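Local coordinates for protein cellulase (Bacteroides salanitronis, PDB 6WQY) that is the glycoside hydrolase family 5 domain of a larger cellulase and probably cleaves the beta-glucosidic bonds of cellulose and related glucans as a broad-specificity endoglucanase, at residues Gly365-Asn369 / Asn370-Val374; Ala62-Asp65 / Ala66-Asn69; Tyr193-Leu196 / Asn197-Asn200. All blocks are in the same frame, centred on the assembly; numbering follows the deposited sequence.

Contact 1: residues Gly365-Asn369 / Asn370-Val374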
loop_
_atom_site.group_PDB
_atom_site.type_symbol
_atom_site.label_atom_id
_atom_site.label_comp_id
_atom_site.label_asym_id
_atom_site.label_seq_id
_atom_site.Cartn_x
_atom_site.Cartn_y
_atom_site.Cartn_z
ATOM N N GLY A 365 -1.776 19.553 -7.853
ATOM C CA GLY A 365 -0.568 19.383 -7.082
ATOM C C GLY A 365 -0.352 20.399 -5.984
ATOM O O GLY A 365 0.671 20.332 -5.289
ATOM N N GLU A 366 -1.287 21.327 -5.784
ATOM C CA GLU A 366 -1.129 22.309 -4.730
ATOM C C GLU A 366 -1.290 21.664 -3.366
ATOM O O GLU A 366 -2.157 20.811 -3.155
ATOM C CB GLU A 366 -2.165 23.417 -4.876
ATOM C CG GLU A 366 -1.955 24.279 -6.102
ATOM C CD GLU A 366 -0.755 25.202 -5.986
ATOM O OE1 GLU A 366 -0.271 25.438 -4.860
ATOM O OE2 GLU A 366 -0.296 25.710 -7.033
ATOM N N MET A 367 -0.456 22.089 -2.421
ATOM C CA MET A 367 -0.621 21.677 -1.036
ATOM C C MET A 367 -1.872 22.316 -0.449
ATOM O O MET A 367 -2.189 23.472 -0.733
ATOM C CB MET A 367 0.595 22.089 -0.210
ATOM C CG MET A 367 1.804 21.215 -0.435
ATOM S SD MET A 367 3.166 21.747 0.603
ATOM C CE MET A 367 4.485 20.754 -0.071
ATOM N N LEU A 368 -2.567 21.556 0.388
ATOM C CA LEU A 368 -3.785 22.011 1.039
ATOM C C LEU A 368 -3.544 22.269 2.520
ATOM O O LEU A 368 -2.874 21.481 3.195
ATOM C CB LEU A 368 -4.898 20.981 0.884
ATOM C CG LEU A 368 -5.256 20.629 -0.561
ATOM C CD1 LEU A 368 -6.372 19.586 -0.603
ATOM C CD2 LEU A 368 -5.651 21.861 -1.338
ATOM N N ASN A 369 -4.117 23.354 3.034
ATOM C CA ASN A 369 -4.103 23.658 4.470
ATOM C C ASN A 369 -2.663 23.600 4.971
ATOM O O ASN A 369 -1.783 24.223 4.355
ATOM C CB ASN A 369 -5.095 22.736 5.169
ATOM C CG ASN A 369 -6.493 22.866 4.602
ATOM O OD1 ASN A 369 -6.893 23.944 4.178
ATOM N ND2 ASN A 369 -7.226 21.770 4.574
ATOM N N ASN A 370 -2.390 22.913 6.079
ATOM C CA ASN A 370 -1.071 22.850 6.694
ATOM C C ASN A 370 -0.271 21.645 6.224
ATOM O O ASN A 370 0.558 21.116 6.982
ATOM C CB ASN A 370 -1.206 22.827 8.219
ATOM C CG ASN A 370 -1.934 21.595 8.715
ATOM O OD1 ASN A 370 -2.848 21.100 8.046
ATOM N ND2 ASN A 370 -1.528 21.073 9.864
ATOM N N ALA A 371 -0.480 21.199 4.991
ATOM C CA ALA A 371 0.215 20.018 4.510
ATOM C C ALA A 371 1.725 20.144 4.637
ATOM O O ALA A 371 2.399 19.151 4.909
ATOM C CB ALA A 371 -0.144 19.737 3.050
ATOM N N GLN A 372 2.284 21.338 4.423
ATOM C CA GLN A 372 3.735 21.481 4.502
ATOM C C GLN A 372 4.253 21.026 5.860
ATOM O O GLN A 372 5.283 20.341 5.956
ATOM C CB GLN A 372 4.147 22.928 4.246
ATOM C CG GLN A 372 5.657 23.134 4.260
ATOM C CD GLN A 372 6.328 22.478 3.074
ATOM O OE1 GLN A 372 6.155 22.923 1.933
ATOM N NE2 GLN A 372 7.075 21.414 3.316
ATOM N N GLU A 373 3.553 21.402 6.931
ATOM C CA GLU A 373 3.995 21.046 8.273
ATOM C C GLU A 373 3.879 19.546 8.506
ATOM O O GLU A 373 4.731 18.949 9.184
ATOM C CB GLU A 373 3.171 21.827 9.294
ATOM C CG GLU A 373 3.537 23.310 9.403
ATOM C CD GLU A 373 3.183 24.160 8.184
ATOM O OE1 GLU A 373 2.170 23.873 7.514
ATOM O OE2 GLU A 373 3.917 25.133 7.900
ATOM N N VAL A 374 2.831 18.930 7.962
ATOM C CA VAL A 374 2.659 17.489 8.074
ATOM C C VAL A 374 3.775 16.756 7.337
ATOM O O VAL A 374 4.383 15.810 7.859
ATOM C CB VAL A 374 1.277 17.087 7.537
ATOM C CG1 VAL A 374 1.135 15.569 7.534
ATOM C CG2 VAL A 374 0.172 17.717 8.371
HETATM O O HOH W 1 0.905 23.777 3.505
#
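N370, at the N-cap of helix 371-383, shares with N369 the two corners of a type II' beta turn running from L368 to A371. Its side chain makes no capping bond; ND2 instead reaches E321 of helix 318-337 by a hydrogen bond. A371 closes the turn. Its backbone N donates to L368 O at 3.0 Å with an N-H...O angle of 145°, a bent bond that approaches from 29° out of the carbonyl plane. The methyl of A371 sits 3.2 Å from that same oxygen and 4.1 Å from CB of M367. Q372 follows, with CG anti to the backbone N (chi1 -178°) and the chain bent at chi2, which brings OE1 against the end of the extended M367 side chain, 3.4 Å from its CE. The amide nitrogen NE2 bonds to D376 one helical turn on. Between the segments, a water donates to N369 O and accepts from the backbone N of Q372, bridging loop and first turn. Around this surface turn, M367 leans on F360 and A371 on L359, while E373 and V374 pack against helix 318-337, joining the chain's last helix to the one before it.

Contact 2: residues Ala62-Asp65 / Ala66-Asn69; sequences ALFD and ALAN
L67 and F64 lie side by side and point the same way, so that L67 CD1 rests over one face of the F64 ring, 4.2 Å above its plane and displaced toward the rim; the closest ring atom is CD2. L63 meets the same methyl differently: its side chain crosses that of L67 at a slant, with CG 4.1 Å from L67 CD1. In L67, CG stands anti to the carbonyl carbon (chi1 -67°), which sets it 3.4 Å from L63 O; from there CD1 touches both L63 and F64. The backbone beneath is regular alpha helix. Four successive i to i+4 bonds link the segments, from A66 N to A62 O through N69 N to D65 O, the straightest being A68 N to F64 O at 167°. On the polar side, a water donates to both D65 O and N69 OD1, the latter at 2.6 Å, while D65 OD1 bonds to Q61. The apolar trio faces inward: L63 and L67 touch W35 of strand 34-37, F64 and L67 touch V75 of strand 74-77, and F64 also reaches helix 95-110. Such an amphipathic helix, linking two adjacent parallel strands in a beta-alpha-beta crossover, is characteristic of the TIM barrel.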
loop_
_atom_site.group_PDB
_atom_site.type_symbol
_atom_site.label_atom_id
_atom_site.label_comp_id
_atom_site.label_asym_id
_atom_site.label_seq_id
_atom_site.Cartn_x
_atom_site.Cartn_y
_atom_site.Cartn_z
ATOM N N ALA A 62 1.588 17.307 -12.976
ATOM C CA ALA A 62 1.807 18.379 -12.016
ATOM C C ALA A 62 1.749 17.864 -10.583
ATOM O O ALA A 62 2.511 18.315 -9.722
ATOM C CB ALA A 62 0.797 19.505 -12.221
ATOM N N LEU A 63 0.845 16.929 -10.296
ATOM C CA LEU A 63 0.796 16.338 -8.959
ATOM C C LEU A 63 2.105 15.634 -8.632
ATOM O O LEU A 63 2.674 15.821 -7.555
ATOM C CB LEU A 63 -0.368 15.350 -8.843
ATOM C CG LEU A 63 -0.328 14.490 -7.574
ATOM C CD1 LEU A 63 -0.524 15.319 -6.306
ATOM C CD2 LEU A 63 -1.322 13.357 -7.673
ATOM N N PHE A 64 2.584 14.787 -9.540
ATOM C CA PHE A 64 3.783 14.003 -9.259
ATOM C C PHE A 64 5.012 14.883 -9.144
ATOM O O PHE A 64 5.878 14.626 -8.301
ATOM C CB PHE A 64 3.906 12.874 -10.281
ATOM C CG PHE A 64 2.937 11.757 -10.016
ATOM C CD1 PHE A 64 1.612 11.852 -10.399
ATOM C CD2 PHE A 64 3.348 10.624 -9.338
ATOM C CE1 PHE A 64 0.722 10.830 -10.110
ATOM C CE2 PHE A 64 2.481 9.599 -9.065
ATOM C CZ PHE A 64 1.162 9.701 -9.445
ATOM N N ASP A 65 5.087 15.948 -9.941
ATOM C CA ASP A 65 6.172 16.901 -9.781
ATOM C C ASP A 65 6.132 17.526 -8.395
ATOM O O ASP A 65 7.172 17.718 -7.753
ATOM C CB ASP A 65 6.047 17.995 -10.838
ATOM C CG ASP A 65 6.355 17.526 -12.244
ATOM O OD1 ASP A 65 6.859 16.406 -12.441
ATOM O OD2 ASP A 65 6.095 18.318 -13.182
ATOM N N ALA A 66 4.923 17.847 -7.916
ATOM C CA ALA A 66 4.770 18.433 -6.594
ATOM C C ALA A 66 5.172 17.445 -5.506
ATOM O O ALA A 66 5.797 17.841 -4.512
ATOM C CB ALA A 66 3.335 18.919 -6.391
ATOM N N LEU A 67 4.824 16.164 -5.661
ATOM C CA LEU A 67 5.218 15.166 -4.664
ATOM C C LEU A 67 6.737 15.079 -4.562
ATOM O O LEU A 67 7.300 15.017 -3.463
ATOM C CB LEU A 67 4.645 13.805 -5.045
ATOM C CG LEU A 67 3.126 13.692 -4.970
ATOM C CD1 LEU A 67 2.654 12.406 -5.603
ATOM C CD2 LEU A 67 2.636 13.776 -3.540
ATOM N N ALA A 68 7.418 15.037 -5.711
ATOM C CA ALA A 68 8.873 14.973 -5.713
ATOM C C ALA A 68 9.468 16.243 -5.125
ATOM O O ALA A 68 10.406 16.184 -4.316
ATOM C CB ALA A 68 9.382 14.736 -7.134
ATOM N N ASN A 69 8.927 17.400 -5.491
ATOM C CA ASN A 69 9.450 18.645 -4.937
ATOM C C ASN A 69 9.273 18.710 -3.428
ATOM O O ASN A 69 10.097 19.310 -2.733
ATOM C CB ASN A 69 8.768 19.849 -5.591
ATOM C CG ASN A 69 9.193 20.048 -7.028
ATOM O OD1 ASN A 69 10.229 19.542 -7.459
ATOM N ND2 ASN A 69 8.398 20.802 -7.780
HETATM O O HOH W 2 9.592 17.853 -9.378
#

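Contact 3: residues Tyr193-Leu196 / Asn197-Asn200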
loop_
_atom_site.group_PDB
_atom_site.type_symbol
_atom_site.label_atom_id
_atom_site.label_comp_id
_atom_site.label_asym_id
_atom_site.label_seq_id
_atom_site.Cartn_x
_atom_site.Cartn_y
_atom_site.Cartn_z
ATOM N N TYR A 193 -5.999 -18.600 5.189
ATOM C CA TYR A 193 -4.623 -18.110 5.172
ATOM C C TYR A 193 -3.805 -18.829 4.107
ATOM O O TYR A 193 -2.972 -18.213 3.414
ATOM C CB TYR A 193 -3.950 -18.290 6.533
ATOM C CG TYR A 193 -4.627 -17.569 7.673
ATOM C CD1 TYR A 193 -5.100 -16.283 7.537
ATOM C CD2 TYR A 193 -4.811 -18.198 8.895
ATOM C CE1 TYR A 193 -5.739 -15.641 8.584
ATOM C CE2 TYR A 193 -5.441 -17.574 9.950
ATOM C CZ TYR A 193 -5.907 -16.282 9.791
ATOM O OH TYR A 193 -6.563 -15.613 10.796
ATOM N N ALA A 194 -4.021 -20.136 3.969
ATOM C CA ALA A 194 -3.284 -20.915 2.988
ATOM C C ALA A 194 -3.647 -20.491 1.573
ATOM O O ALA A 194 -2.776 -20.401 0.704
ATOM C CB ALA A 194 -3.552 -22.407 3.180
ATOM N N VAL A 195 -4.930 -20.235 1.319
ATOM C CA VAL A 195 -5.349 -19.797 -0.009
ATOM C C VAL A 195 -4.695 -18.474 -0.380
ATOM O O VAL A 195 -4.205 -18.314 -1.506
ATOM C CB VAL A 195 -6.883 -19.730 -0.090
ATOM C CG1 VAL A 195 -7.320 -19.040 -1.369
ATOM C CG2 VAL A 195 -7.474 -21.126 -0.004
ATOM N N LEU A 196 -4.662 -17.511 0.543
ATOM C CA LEU A 196 -4.008 -16.243 0.234
ATOM C C LEU A 196 -2.532 -16.466 -0.083
ATOM O O LEU A 196 -1.981 -15.869 -1.022
ATOM C CB LEU A 196 -4.190 -15.259 1.386
ATOM C CG LEU A 196 -3.512 -13.912 1.183
ATOM C CD1 LEU A 196 -3.923 -13.205 -0.100
ATOM C CD2 LEU A 196 -3.802 -12.999 2.379
ATOM N N ASN A 197 -1.870 -17.330 0.676
ATOM C CA ASN A 197 -0.479 -17.633 0.366
ATOM C C ASN A 197 -0.337 -18.260 -1.020
ATOM O O ASN A 197 0.625 -17.960 -1.746
ATOM C CB ASN A 197 0.130 -18.521 1.449
ATOM C CG ASN A 197 0.414 -17.760 2.741
ATOM O OD1 ASN A 197 0.878 -16.618 2.713
ATOM N ND2 ASN A 197 0.154 -18.388 3.874
ATOM N N GLU A 198 -1.284 -19.121 -1.410
ATOM C CA GLU A 198 -1.279 -19.696 -2.748
ATOM C C GLU A 198 -1.452 -18.617 -3.810
ATOM O O GLU A 198 -0.794 -18.656 -4.862
ATOM C CB GLU A 198 -2.410 -20.728 -2.898
ATOM C CG GLU A 198 -2.261 -21.983 -2.070
ATOM C CD GLU A 198 -3.491 -22.906 -2.079
ATOM O OE1 GLU A 198 -4.435 -22.720 -2.897
ATOM O OE2 GLU A 198 -3.512 -23.853 -1.247
ATOM N N TRP A 199 -2.362 -17.669 -3.573
ATOM C CA TRP A 199 -2.586 -16.599 -4.536
ATOM C C TRP A 199 -1.337 -15.759 -4.734
ATOM O O TRP A 199 -1.002 -15.380 -5.869
ATOM C CB TRP A 199 -3.722 -15.701 -4.060
ATOM C CG TRP A 199 -5.092 -16.309 -4.108
ATOM C CD1 TRP A 199 -5.452 -17.531 -4.576
ATOM C CD2 TRP A 199 -6.290 -15.678 -3.658
ATOM N NE1 TRP A 199 -6.823 -17.689 -4.453
ATOM C CE2 TRP A 199 -7.351 -16.563 -3.878
ATOM C CE3 TRP A 199 -6.557 -14.435 -3.086
ATOM C CZ2 TRP A 199 -8.672 -16.239 -3.547
ATOM C CZ3 TRP A 199 -7.855 -14.118 -2.754
ATOM C CH2 TRP A 199 -8.893 -15.009 -2.995
ATOM N N ASN A 200 -0.631 -15.445 -3.644
ATOM C CA ASN A 200 0.598 -14.680 -3.789
ATOM C C ASN A 200 1.615 -15.445 -4.626
ATOM O O ASN A 200 2.348 -14.842 -5.427
ATOM C CB ASN A 200 1.172 -14.315 -2.424
ATOM C CG ASN A 200 0.442 -13.151 -1.774
ATOM O OD1 ASN A 200 -0.159 -12.313 -2.456
ATOM N ND2 ASN A 200 0.520 -13.080 -0.448
#
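W199 N donates to V195 O at 2.8 Å, the shortest of four successive i to i+4 bonds in helix 191-209. E198 N to A194 O follows at 2.9 Å, and N197 and N200 complete the ladder on Y193 O and L196 O. The side-chain polar ends turn elsewhere. E198 forms salt bridges to K146 through OE1 and to R191 through OE2, and OE1 also accepts from N142, whose OD1 takes the indole NE1 of W199. Packing centres on that indole. With CG1 anti to its backbone N (chi1 170°), V195 sets this methyl over one face, 3.8 Å from the centroid of the five-membered ring and 30° off the normal, a CH-pi contact. V195 O lies over the same face, 3.4 Å from W199 CG. L196 crosses the indole at about a right angle, its CD1 4.2 Å from CE3. With an alanine here instead of W199, N142 OD1 would probably lose its indole donor, and a gap is likely to open beside V195 CG1. The chemistry implies a polar tie between helices: the indole N-H and the E198 carboxylate, probably ionised, converge on N142 and with K146 bind helix 191-209 to 139-159, while R191 is a partner within the same helix.

Overall arrangement
Contacts 2 and 3 both lie within barrel helices, 61-70 and 191-209, and are partly buried, with apolar side chains turned inward, whereas contact 1 is a surface turn leading into helix 371-383. Contacts 1 and 2 are neighbours despite their separation in sequence: their centres are 12 Å apart, G365 O meets A66 CB at 3.2 Å, and F360 touches both L63 and M367. Contact 3 stands on the opposite side of the chain's centre, with centres 36 Å from contact 2 and 39 Å from contact 1. Chemistry follows place. Contact 2 buries aliphatic and phenyl groups against strands; contact 3 packs an indole and sends its polar side chains to partners outside its segments; contact 1 relies on a turn bond and bridging water.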